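PDB 4NAV: 3-deoxy-D-manno-octulosonate 8-phosphate phosphatase KdsC from Xanthomonas campestris pv. campestris, which probably hydrolyses 3-deoxy-D-manno-octulosonate 8-phosphate to the free sugar acid and inorganic phosphate with the help of magnesium, a step of lipopolysaccharide synthesis. Local coordinates for residues G55-E60 with Q82-H87; R19-C24 with A62-A67; L131-A136 with V146-R151; D15-V20 with L167-Q172. All blocks are in the same frame, centred on the assembly; numbering follows the deposited sequence.

Interaction 1. Residues G55-E60 with Q82-H87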
loop_
_atom_site.group_PDB
_atom_site.type_symbol
_atom_site.label_atom_id
_atom_site.label_comp_id
_atom_site.label_asym_id
_atom_site.label_seq_id
_atom_site.Cartn_x
_atom_site.Cartn_y
_atom_site.Cartn_z
ATOM N N GLY A 55 16.178 -11.800 -4.786
ATOM C CA GLY A 55 16.156 -13.245 -4.531
ATOM C C GLY A 55 16.126 -14.106 -5.797
ATOM O O GLY A 55 16.807 -15.117 -5.903
ATOM N N LEU A 56 15.358 -13.675 -6.791
ATOM C CA LEU A 56 15.189 -14.471 -7.982
ATOM C C LEU A 56 16.453 -14.551 -8.831
ATOM O O LEU A 56 16.800 -15.604 -9.340
ATOM C CB LEU A 56 14.002 -13.940 -8.777
ATOM C CG LEU A 56 12.668 -14.133 -8.034
ATOM C CD1 LEU A 56 11.583 -13.360 -8.746
ATOM C CD2 LEU A 56 12.273 -15.588 -7.919
ATOM N N LYS A 57 17.123 -13.419 -8.996
ATOM C CA LYS A 57 18.411 -13.359 -9.654
ATOM C C LYS A 57 19.413 -14.312 -8.987
ATOM O O LYS A 57 20.195 -14.972 -9.661
ATOM C CB LYS A 57 18.957 -11.938 -9.602
ATOM C CG LYS A 57 18.373 -11.030 -10.650
ATOM C CD LYS A 57 18.899 -9.614 -10.490
ATOM C CE LYS A 57 18.330 -8.711 -11.578
ATOM N NZ LYS A 57 18.624 -7.259 -11.406
ATOM N N GLN A 58 19.350 -14.404 -7.665
ATOM C CA GLN A 58 20.322 -15.183 -6.934
ATOM C C GLN A 58 20.119 -16.648 -7.154
ATOM O O GLN A 58 21.101 -17.407 -7.262
ATOM C CB GLN A 58 20.214 -14.869 -5.490
ATOM C CG GLN A 58 20.369 -13.401 -5.261
ATOM C CD GLN A 58 21.759 -13.016 -4.990
ATOM O OE1 GLN A 58 22.480 -12.534 -5.873
ATOM N NE2 GLN A 58 22.189 -13.270 -3.752
ATOM N N LEU A 59 18.853 -17.052 -7.239
ATOM C CA LEU A 59 18.522 -18.396 -7.695
ATOM C C LEU A 59 19.090 -18.645 -9.087
ATOM O O LEU A 59 19.765 -19.643 -9.315
ATOM C CB LEU A 59 17.028 -18.617 -7.723
ATOM C CG LEU A 59 16.307 -18.799 -6.401
ATOM C CD1 LEU A 59 14.869 -19.145 -6.665
ATOM C CD2 LEU A 59 16.933 -19.884 -5.523
ATOM N N GLU A 60 18.874 -17.711 -10.007
ATOM C CA GLU A 60 19.397 -17.922 -11.334
ATOM C C GLU A 60 20.947 -18.014 -11.243
ATOM O O GLU A 60 21.553 -18.930 -11.778
ATOM C CB GLU A 60 18.909 -16.861 -12.323
ATOM C CG GLU A 60 18.901 -17.312 -13.794
ATOM C CD GLU A 60 17.774 -18.295 -14.166
ATOM O OE1 GLU A 60 16.649 -18.173 -13.636
ATOM O OE2 GLU A 60 18.036 -19.194 -15.010
ATOM N N GLN A 82 11.985 -10.391 -18.142
ATOM C CA GLN A 82 13.133 -9.900 -18.910
ATOM C C GLN A 82 14.064 -9.116 -17.994
ATOM O O GLN A 82 15.255 -9.385 -17.973
ATOM C CB GLN A 82 12.736 -9.095 -20.146
ATOM N N ASP A 83 13.524 -8.215 -17.179
ATOM C CA ASP A 83 14.356 -7.394 -16.291
ATOM C C ASP A 83 15.222 -8.210 -15.344
ATOM O O ASP A 83 16.281 -7.754 -14.932
ATOM C CB ASP A 83 13.492 -6.432 -15.472
ATOM C CG ASP A 83 12.709 -5.471 -16.338
ATOM O OD1 ASP A 83 12.951 -5.467 -17.559
ATOM O OD2 ASP A 83 11.837 -4.739 -15.805
ATOM N N LEU A 84 14.760 -9.396 -14.964
ATOM C CA LEU A 84 15.496 -10.239 -14.025
ATOM C C LEU A 84 16.218 -11.418 -14.702
ATOM O O LEU A 84 16.975 -12.140 -14.028
ATOM C CB LEU A 84 14.552 -10.774 -12.921
ATOM C CG LEU A 84 13.791 -9.720 -12.107
ATOM C CD1 LEU A 84 12.698 -10.367 -11.269
ATOM C CD2 LEU A 84 14.731 -8.906 -11.230
ATOM N N GLY A 85 15.951 -11.631 -15.999
ATOM C CA GLY A 85 16.530 -12.743 -16.750
ATOM C C GLY A 85 15.946 -14.098 -16.373
ATOM O O GLY A 85 16.691 -15.042 -16.086
ATOM N N LEU A 86 14.614 -14.202 -16.365
ATOM C CA LEU A 86 13.929 -15.457 -16.051
ATOM C C LEU A 86 12.960 -15.878 -17.155
ATOM O O LEU A 86 12.445 -15.042 -17.892
ATOM C CB LEU A 86 13.124 -15.363 -14.752
ATOM C CG LEU A 86 13.540 -14.700 -13.437
ATOM C CD1 LEU A 86 14.896 -14.014 -13.350
ATOM C CD2 LEU A 86 12.473 -13.715 -13.067
ATOM N N HIS A 87 12.712 -17.183 -17.265
ATOM C CA HIS A 87 11.693 -17.705 -18.173
ATOM C C HIS A 87 10.328 -17.297 -17.705
ATOM O O HIS A 87 10.085 -17.249 -16.506
ATOM C CB HIS A 87 11.624 -19.233 -18.118
ATOM C CG HIS A 87 11.235 -19.886 -19.408
ATOM N ND1 HIS A 87 9.922 -20.127 -19.744
ATOM C CD2 HIS A 87 11.981 -20.384 -20.423
ATOM C CE1 HIS A 87 9.869 -20.724 -20.921
ATOM N NE2 HIS A 87 11.107 -20.891 -21.357
#

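Interaction 2. Residues R19-C24 with A62-A67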
loop_
_atom_site.group_PDB
_atom_site.type_symbol
_atom_site.label_atom_id
_atom_site.label_comp_id
_atom_site.label_asym_id
_atom_site.label_seq_id
_atom_site.Cartn_x
_atom_site.Cartn_y
_atom_site.Cartn_z
ATOM N N ARG A 19 17.538 -29.972 -3.226
ATOM C CA ARG A 19 17.582 -30.611 -4.536
ATOM C C ARG A 19 16.756 -29.884 -5.592
ATOM O O ARG A 19 16.539 -30.389 -6.669
ATOM C CB ARG A 19 17.235 -32.103 -4.435
ATOM C CG ARG A 19 15.847 -32.473 -3.982
ATOM C CD ARG A 19 15.768 -34.007 -3.902
ATOM N NE ARG A 19 14.802 -34.593 -2.976
ATOM C CZ ARG A 19 13.468 -34.480 -3.001
ATOM N NH1 ARG A 19 12.834 -33.700 -3.879
ATOM N NH2 ARG A 19 12.762 -35.138 -2.086
ATOM N N VAL A 20 16.303 -28.685 -5.254
ATOM C CA VAL A 20 15.534 -27.880 -6.159
ATOM C C VAL A 20 16.398 -27.367 -7.300
ATOM O O VAL A 20 17.351 -26.656 -7.084
ATOM C CB VAL A 20 14.919 -26.671 -5.424
ATOM C CG1 VAL A 20 14.418 -25.615 -6.411
ATOM C CG2 VAL A 20 13.816 -27.136 -4.500
ATOM N N ARG A 21 15.990 -27.694 -8.520
ATOM C CA ARG A 21 16.664 -27.254 -9.733
ATOM C C ARG A 21 15.801 -26.342 -10.558
ATOM O O ARG A 21 16.294 -25.639 -11.457
ATOM C CB ARG A 21 17.038 -28.468 -10.577
ATOM C CG ARG A 21 17.865 -29.496 -9.812
ATOM C CD ARG A 21 19.326 -29.200 -9.588
ATOM N NE ARG A 21 19.770 -27.832 -9.856
ATOM C CZ ARG A 21 20.517 -27.035 -9.072
ATOM N NH1 ARG A 21 20.902 -27.353 -7.837
ATOM N NH2 ARG A 21 20.882 -25.849 -9.543
ATOM N N LEU A 22 14.504 -26.377 -10.303
ATOM C CA LEU A 22 13.584 -25.507 -11.031
ATOM C C LEU A 22 12.654 -24.890 -10.013
ATOM O O LEU A 22 12.032 -25.590 -9.209
ATOM C CB LEU A 22 12.829 -26.304 -12.081
ATOM C CG LEU A 22 11.633 -25.592 -12.725
ATOM C CD1 LEU A 22 12.114 -24.488 -13.639
ATOM C CD2 LEU A 22 10.782 -26.573 -13.498
ATOM N N ALA A 23 12.567 -23.563 -10.038
ATOM C CA ALA A 23 11.708 -22.815 -9.107
ATOM C C ALA A 23 10.676 -22.047 -9.905
ATOM O O ALA A 23 11.034 -21.182 -10.707
ATOM C CB ALA A 23 12.540 -21.863 -8.272
ATOM N N CYS A 24 9.397 -22.360 -9.700
ATOM C CA CYS A 24 8.322 -21.714 -10.454
ATOM C C CYS A 24 7.500 -20.880 -9.531
ATOM O O CYS A 24 7.246 -21.281 -8.409
ATOM C CB CYS A 24 7.421 -22.757 -11.087
ATOM S SG CYS A 24 8.282 -23.904 -12.166
ATOM N N ALA A 62 22.746 -18.970 -8.929
ATOM C CA ALA A 62 23.134 -20.235 -8.346
ATOM C C ALA A 62 22.706 -21.427 -9.194
ATOM O O ALA A 62 22.721 -22.578 -8.739
ATOM C CB ALA A 62 22.541 -20.361 -6.985
ATOM N N GLY A 63 22.409 -21.172 -10.450
ATOM C CA GLY A 63 22.262 -22.268 -11.409
ATOM C C GLY A 63 20.942 -22.969 -11.333
ATOM O O GLY A 63 20.775 -24.048 -11.897
ATOM N N ILE A 64 19.995 -22.321 -10.674
ATOM C CA ILE A 64 18.666 -22.839 -10.565
ATOM C C ILE A 64 17.845 -22.138 -11.605
ATOM O O ILE A 64 17.867 -20.937 -11.650
ATOM C CB ILE A 64 18.094 -22.559 -9.169
ATOM C CG1 ILE A 64 18.968 -23.232 -8.124
ATOM C CG2 ILE A 64 16.668 -23.078 -9.049
ATOM C CD1 ILE A 64 18.655 -22.816 -6.708
ATOM N N HIS A 65 17.094 -22.888 -12.399
ATOM C CA HIS A 65 16.190 -22.299 -13.372
ATOM C C HIS A 65 14.933 -21.687 -12.713
ATOM O O HIS A 65 14.305 -22.295 -11.858
ATOM C CB HIS A 65 15.793 -23.325 -14.423
ATOM C CG HIS A 65 16.961 -23.864 -15.199
ATOM N ND1 HIS A 65 17.460 -25.141 -15.010
ATOM C CD2 HIS A 65 17.747 -23.289 -16.139
ATOM C CE1 HIS A 65 18.493 -25.332 -15.808
ATOM N NE2 HIS A 65 18.687 -24.225 -16.506
ATOM N N VAL A 66 14.604 -20.460 -13.093
ATOM C CA VAL A 66 13.449 -19.774 -12.538
ATOM C C VAL A 66 12.403 -19.473 -13.607
ATOM O O VAL A 66 12.717 -19.041 -14.706
ATOM C CB VAL A 66 13.867 -18.483 -11.860
ATOM C CG1 VAL A 66 12.648 -17.753 -11.313
ATOM C CG2 VAL A 66 14.853 -18.803 -10.735
ATOM N N ALA A 67 11.151 -19.739 -13.282
ATOM C CA ALA A 67 10.077 -19.547 -14.229
ATOM C C ALA A 67 8.904 -18.875 -13.556
ATOM O O ALA A 67 8.595 -19.171 -12.404
ATOM C CB ALA A 67 9.641 -20.873 -14.791
#

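Interaction 3. Residues L131-A136 with V146-R151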
loop_
_atom_site.group_PDB
_atom_site.type_symbol
_atom_site.label_atom_id
_atom_site.label_comp_id
_atom_site.label_asym_id
_atom_site.label_seq_id
_atom_site.Cartn_x
_atom_site.Cartn_y
_atom_site.Cartn_z
ATOM N N LEU A 131 8.327 -29.614 -4.003
ATOM C CA LEU A 131 8.334 -28.606 -2.942
ATOM C C LEU A 131 7.342 -27.455 -3.202
ATOM O O LEU A 131 7.699 -26.422 -3.765
ATOM C CB LEU A 131 9.737 -28.051 -2.748
ATOM C CG LEU A 131 9.907 -27.124 -1.537
ATOM C CD1 LEU A 131 9.274 -27.709 -0.274
ATOM C CD2 LEU A 131 11.377 -26.844 -1.285
ATOM N N PRO A 132 6.082 -27.650 -2.822
ATOM C CA PRO A 132 5.137 -26.562 -2.913
ATOM C C PRO A 132 5.358 -25.582 -1.776
ATOM O O PRO A 132 5.765 -25.981 -0.698
ATOM C CB PRO A 132 3.792 -27.268 -2.764
ATOM C CG PRO A 132 4.071 -28.443 -1.939
ATOM C CD PRO A 132 5.490 -28.858 -2.226
ATOM N N VAL A 133 5.055 -24.317 -1.997
ATOM C CA VAL A 133 5.137 -23.321 -0.918
ATOM C C VAL A 133 4.073 -22.222 -1.186
ATOM O O VAL A 133 3.716 -21.928 -2.329
ATOM C CB VAL A 133 6.587 -22.769 -0.767
ATOM C CG1 VAL A 133 7.148 -22.250 -2.100
ATOM C CG2 VAL A 133 6.648 -21.696 0.282
ATOM N N ALA A 134 3.512 -21.682 -0.117
ATOM C CA ALA A 134 2.479 -20.639 -0.226
ATOM C C ALA A 134 2.786 -19.463 0.682
ATOM O O ALA A 134 3.308 -19.653 1.799
ATOM C CB ALA A 134 1.141 -21.188 0.141
ATOM N N PRO A 135 2.522 -18.247 0.197
ATOM C CA PRO A 135 2.779 -17.104 1.028
ATOM C C PRO A 135 1.763 -17.021 2.183
ATOM O O PRO A 135 0.779 -17.780 2.216
ATOM C CB PRO A 135 2.636 -15.956 0.062
ATOM C CG PRO A 135 1.672 -16.434 -0.963
ATOM C CD PRO A 135 1.964 -17.877 -1.111
ATOM N N ALA A 136 2.004 -16.126 3.129
ATOM C CA ALA A 136 1.130 -16.019 4.314
ATOM C C ALA A 136 -0.277 -15.563 3.942
ATOM O O ALA A 136 -1.239 -15.989 4.544
ATOM C CB ALA A 136 1.736 -15.071 5.338
ATOM N N VAL A 146 -0.870 -27.123 1.608
ATOM C CA VAL A 146 0.580 -26.974 1.490
ATOM C C VAL A 146 1.201 -26.758 2.854
ATOM O O VAL A 146 0.760 -25.921 3.618
ATOM C CB VAL A 146 0.914 -25.738 0.657
ATOM C CG1 VAL A 146 2.421 -25.576 0.550
ATOM C CG2 VAL A 146 0.265 -25.845 -0.721
ATOM N N GLN A 147 2.250 -27.492 3.159
ATOM C CA GLN A 147 2.824 -27.429 4.496
ATOM C C GLN A 147 3.686 -26.191 4.727
ATOM O O GLN A 147 3.557 -25.525 5.756
ATOM C CB GLN A 147 3.515 -28.735 4.779
ATOM C CG GLN A 147 2.558 -29.831 4.334
ATOM C CD GLN A 147 2.835 -31.174 4.947
ATOM O OE1 GLN A 147 4.004 -31.589 5.072
ATOM N NE2 GLN A 147 1.761 -31.877 5.335
ATOM N N TRP A 148 4.477 -25.816 3.727
ATOM C CA TRP A 148 5.404 -24.689 3.889
ATOM C C TRP A 148 4.728 -23.346 3.595
ATOM O O TRP A 148 4.343 -23.075 2.466
ATOM C CB TRP A 148 6.656 -24.895 3.032
ATOM C CG TRP A 148 7.651 -23.809 3.125
ATOM C CD1 TRP A 148 7.755 -22.850 4.084
ATOM C CD2 TRP A 148 8.739 -23.598 2.236
ATOM N NE1 TRP A 148 8.823 -22.020 3.820
ATOM C CE2 TRP A 148 9.445 -22.473 2.690
ATOM C CE3 TRP A 148 9.175 -24.248 1.086
ATOM C CZ2 TRP A 148 10.542 -21.998 2.044
ATOM C CZ3 TRP A 148 10.257 -23.761 0.428
ATOM C CH2 TRP A 148 10.928 -22.641 0.904
ATOM N N HIS A 149 4.585 -22.516 4.624
ATOM C CA HIS A 149 4.053 -21.174 4.475
ATOM C C HIS A 149 5.145 -20.207 4.841
ATOM O O HIS A 149 5.752 -20.370 5.873
ATOM C CB HIS A 149 2.875 -20.955 5.433
ATOM C CG HIS A 149 1.730 -21.908 5.237
ATOM N ND1 HIS A 149 0.547 -21.796 5.934
ATOM C CD2 HIS A 149 1.582 -22.985 4.428
ATOM C CE1 HIS A 149 -0.275 -22.765 5.569
ATOM N NE2 HIS A 149 0.329 -23.498 4.653
ATOM N N THR A 150 5.376 -19.186 4.032
ATOM C CA THR A 150 6.295 -18.157 4.415
ATOM C C THR A 150 5.697 -17.302 5.520
ATOM O O THR A 150 4.483 -17.106 5.619
ATOM C CB THR A 150 6.663 -17.253 3.223
ATOM O OG1 THR A 150 5.502 -16.590 2.696
ATOM C CG2 THR A 150 7.323 -18.084 2.125
ATOM N N ARG A 151 6.563 -16.730 6.333
ATOM C CA ARG A 151 6.115 -15.725 7.285
ATOM C C ARG A 151 5.585 -14.490 6.533
ATOM O O ARG A 151 4.592 -13.933 6.917
ATOM C CB ARG A 151 7.248 -15.338 8.249
ATOM C CG ARG A 151 7.472 -16.346 9.366
ATOM C CD ARG A 151 8.868 -16.244 9.986
ATOM N NE ARG A 151 9.804 -17.232 9.422
ATOM C CZ ARG A 151 10.820 -16.984 8.584
ATOM N NH1 ARG A 151 11.108 -15.747 8.164
ATOM N NH2 ARG A 151 11.571 -17.996 8.156
#

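Interaction 4. Residues D15-V20 with L167-Q172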
loop_
_atom_site.group_PDB
_atom_site.type_symbol
_atom_site.label_atom_id
_atom_site.label_comp_id
_atom_site.label_asym_id
_atom_site.label_seq_id
_atom_site.Cartn_x
_atom_site.Cartn_y
_atom_site.Cartn_z
ATOM N N ASP A 15 15.814 -30.734 3.073
ATOM C CA ASP A 15 16.313 -31.724 2.132
ATOM C C ASP A 15 15.690 -31.570 0.740
ATOM O O ASP A 15 16.362 -31.819 -0.245
ATOM C CB ASP A 15 16.071 -33.149 2.634
ATOM C CG ASP A 15 16.815 -33.444 3.911
ATOM O OD1 ASP A 15 17.897 -32.861 4.148
ATOM O OD2 ASP A 15 16.275 -34.217 4.726
ATOM N N ARG A 16 14.419 -31.176 0.664
ATOM C CA ARG A 16 13.787 -31.004 -0.627
ATOM C C ARG A 16 14.294 -29.745 -1.261
ATOM O O ARG A 16 14.565 -29.725 -2.459
ATOM C CB ARG A 16 12.286 -30.940 -0.512
ATOM C CG ARG A 16 11.685 -32.258 -0.093
ATOM C CD ARG A 16 10.173 -32.206 -0.135
ATOM N NE ARG A 16 9.706 -32.981 0.994
ATOM C CZ ARG A 16 8.942 -32.525 1.980
ATOM N NH1 ARG A 16 8.421 -31.294 1.944
ATOM N NH2 ARG A 16 8.652 -33.331 2.994
ATOM N N ALA A 17 14.481 -28.711 -0.443
ATOM C CA ALA A 17 14.961 -27.436 -0.936
ATOM C C ALA A 17 16.374 -27.565 -1.505
ATOM O O ALA A 17 16.724 -26.877 -2.464
ATOM C CB ALA A 17 14.932 -26.401 0.173
ATOM N N ALA A 18 17.170 -28.439 -0.905
ATOM C CA ALA A 18 18.531 -28.728 -1.372
ATOM C C ALA A 18 18.597 -29.327 -2.770
ATOM O O ALA A 18 19.637 -29.240 -3.416
ATOM C CB ALA A 18 19.259 -29.653 -0.398
ATOM N N ARG A 19 17.538 -29.972 -3.226
ATOM C CA ARG A 19 17.582 -30.611 -4.536
ATOM C C ARG A 19 16.756 -29.884 -5.592
ATOM O O ARG A 19 16.539 -30.389 -6.669
ATOM C CB ARG A 19 17.235 -32.103 -4.435
ATOM C CG ARG A 19 15.847 -32.473 -3.982
ATOM C CD ARG A 19 15.768 -34.007 -3.902
ATOM N NE ARG A 19 14.802 -34.593 -2.976
ATOM C CZ ARG A 19 13.468 -34.480 -3.001
ATOM N NH1 ARG A 19 12.834 -33.700 -3.879
ATOM N NH2 ARG A 19 12.762 -35.138 -2.086
ATOM N N VAL A 20 16.303 -28.685 -5.254
ATOM C CA VAL A 20 15.534 -27.880 -6.159
ATOM C C VAL A 20 16.398 -27.367 -7.300
ATOM O O VAL A 20 17.351 -26.656 -7.084
ATOM C CB VAL A 20 14.919 -26.671 -5.424
ATOM C CG1 VAL A 20 14.418 -25.615 -6.411
ATOM C CG2 VAL A 20 13.816 -27.136 -4.500
ATOM N N LEU A 167 18.620 -21.201 -1.379
ATOM C CA LEU A 167 20.025 -20.848 -1.410
ATOM C C LEU A 167 20.764 -21.353 -0.143
ATOM O O LEU A 167 21.816 -21.982 -0.251
ATOM C CB LEU A 167 20.165 -19.353 -1.558
ATOM C CG LEU A 167 19.673 -18.809 -2.921
ATOM C CD1 LEU A 167 19.582 -17.300 -2.914
ATOM C CD2 LEU A 167 20.628 -19.260 -4.021
ATOM N N ALA A 168 20.163 -21.179 1.040
ATOM C CA ALA A 168 20.820 -21.655 2.255
ATOM C C ALA A 168 20.977 -23.187 2.222
ATOM O O ALA A 168 22.012 -23.716 2.575
ATOM C CB ALA A 168 20.022 -21.247 3.480
ATOM N N ALA A 169 19.936 -23.890 1.768
ATOM C CA ALA A 169 19.966 -25.331 1.737
ATOM C C ALA A 169 20.996 -25.828 0.753
ATOM O O ALA A 169 21.461 -26.966 0.858
ATOM C CB ALA A 169 18.600 -25.913 1.395
ATOM N N GLN A 170 21.314 -25.008 -0.231
ATOM C CA GLN A 170 22.279 -25.413 -1.255
ATOM C C GLN A 170 23.656 -24.797 -1.049
ATOM O O GLN A 170 24.460 -24.792 -1.949
ATOM C CB GLN A 170 21.715 -25.077 -2.636
ATOM C CG GLN A 170 20.459 -25.874 -2.972
ATOM C CD GLN A 170 20.002 -25.677 -4.410
ATOM O OE1 GLN A 170 20.770 -25.234 -5.262
ATOM N NE2 GLN A 170 18.780 -26.099 -4.699
ATOM N N GLY A 171 23.913 -24.317 0.174
ATOM C CA GLY A 171 25.244 -23.884 0.589
ATOM C C GLY A 171 25.764 -22.674 -0.170
ATOM O O GLY A 171 26.978 -22.430 -0.263
ATOM N N GLN A 172 24.837 -21.844 -0.584
ATOM C CA GLN A 172 25.160 -20.785 -1.455
ATOM C C GLN A 172 25.378 -19.405 -0.800
ATOM O O GLN A 172 25.859 -18.459 -1.477
ATOM C CB GLN A 172 24.032 -20.705 -2.455
ATOM C CG GLN A 172 24.530 -20.511 -3.845
ATOM C CD GLN A 172 25.156 -21.727 -4.469
ATOM O OE1 GLN A 172 25.386 -22.730 -3.831
ATOM N NE2 GLN A 172 25.502 -21.598 -5.727
#

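Interaction 1. Residues G55-E60 with Q82-H87
Leu84, at the end of helix 75-84, is met by two residues of helix 50-61. Its CD1 lies 4.1 Å from CD1 of Leu56, the two leucines running obliquely past one another, while its CD2 is 3.6 Å from CE of Lys57. Lys57 crosses Leu84 at about a right angle, and its chain, extended beyond CG, carries CE to that methyl. Farther along the helix, CG of Glu60 comes to 3.9 Å from the carbonyl O of Gly85. Leu86 closes the row more loosely, its CD2 4.4 Å from CD1 of Leu56. Gly85 turns the chain here: with positive phi (72°) it ends helix 75-84 in a Schellman motif, and the chain then enters strand 87-90. Leu56 and Leu59 of helix 50-61, and Leu86 just after helix 75-84, all rest on Val66, so in this HAD-type, Rossmann-like core the contact sits over strand 65-70. The polar ends look elsewhere: Glu60 OE1 makes a weak hydrogen bond to Val66 N, and Asp83 OD2 bonds to Tyr38 OH of the second subunit. Between these two segments the contact thus rests on van der Waals packing, CE of Lys57 included, rather than on charge.

Interaction 2. Residues R19-C24 with A62-A67
Ile64 sets CG2 4.3 Å from CG1 of Val20 and 4.4 Å from CB of Ala23, and close to the carbonyl of Arg21 as well (3.5 Å to Arg21 O). It leads into strand 65-70, which runs parallel to strand 22-25 in the central sheet of the Rossmann-like HAD fold, their short axes 17° apart. Ala23 and Val66 point to one face of the sheet, where Leu59 of helix 50-61 covers both. Leu22, Cys24, His65 and Ala67 point to the other, where Leu102 of helix 95-105 packs on Leu22 and Ala67. On that face CD1 of Leu22 meets CB of His65 at 3.9 Å, the side chains crossing at about a right angle. Ala23 stitches the strands from both its peptide groups: its N donates to His65 O (2.8 Å, N-H...O 171°), and its O accepts from Ala67 N (3.0 Å). One step back, His65 N donates to Arg21 O. Just beyond strand 22-25 lies Asp26, predicted to bind magnesium. At the polar rim the chain of Arg21 is bent at chi2 (-77°) and chi3; its guanidinium lies beside Gly63, the Schellman glycine ending helix 50-61, and its edge offers NH2 to Gly63 O in a weak hydrogen bond of 3.0 Å.

Interaction 3. Residues L131-A136 with V146-R151
Ala134 and His149 face each other in a single backbone bridge just after strand 131-133, with residues 146-151 in a loop, and two hydrogen bonds hold it. Ala134 N donates to Trp148 O (3.1 Å, N-H...O 166°), and Ala134 O accepts from Thr150 N, also at 3.1 Å. Within residues 146-151, His149 NE2 lies 2.7 Å from Val146 O in a bent hydrogen bond, and is also hydrogen-bonded to Ala143 O. The aromatic contact belongs to Val133, which lies alongside Trp148 and points the same way. Its CG2 stands over one face of the indole, 3.7 Å from the centroid of the five-membered ring and 21° off the normal, a CH-pi contact. Trp148 has CG anti to the backbone N (chi1 180°), beneath that methyl. Purely apolar contacts flank it: CD2 of Leu131 reaches CZ3 of Trp148 at 3.7 Å, with Leu131 CG at the ring edge, and CG1 of Val146 meets CB of Pro132 at 4.0 Å. Nearby, Pro135 lies close to Asp118, a predicted magnesium ligand. Strand 131-133 pairs with strand 113-116, Leu126 of helix 123-126 packs on Pro132 and Val146, and Trp148 is packed by Leu13 of helix 11-17 and Val165 of helix 158-169.

Interaction 4. Residues D15-V20 with L167-Q172
The amide nitrogen of Gln170 is held by two backbone carbonyls of residues 15-20. NE2 donates to Val20 O at 2.8 Å, in the carbonyl plane and on a lone pair, and to Ala17 O at 3.1 Å with a nearly straight N-H...O angle of 170°. Both acceptors lie close to the plane of the amide, which fits one N-H for each and fixes the rotation of the group. The chain beyond CG is extended (chi2 -172°), placing CD out toward the turn, and CG passes 3.5 Å from Ala18 O on the way. The same amide also accepts a weak hydrogen bond through OE1 from Arg21 NH1, so both of its ends are engaged.

Ala17 and Val20 are the first and last residues of a type I beta turn, by which the chain leaves helix 11-17 for strand 22-25; Gln170 thus spans the two ends of that turn from the end of helix 158-169. This helix stops in a Schellman motif, with Gly171 at positive phi as the C-prime residue. Small side chains let the two helix ends come near: CA atoms of Ala18 and Ala169 are 4.8 Å apart. CB of Ala169 rests 3.9 Å from CB of Ala17, and CB of Ala18 lies 3.7 Å from Ala169 O. Leu131 of strand 131-133 also packs against both Ala17 and Val20.

Overall arrangement
From the N terminus, the end of helix 11-17 and the turn after it, residues 15-20, open interaction 4, and residues 19-24 open interaction 2; the two share Arg19 and Val20. Interaction 2 closes first, at residues 62-67, pairing two central strands. Interaction 1 opens before that closure and shuts after it, so the two cross, and they touch where Leu59 and Glu60 meet Ile64 and Val66. Interaction 3 then makes a short loop at the far edge of the sheet, its centre about 20 Å from that of interaction 1. Interaction 4 closes last, its long loop enclosing interactions 1 and 3 and bringing the end of helix 158-169 back to the first helix. Leu131 links interaction 3 to interactions 2 and 4.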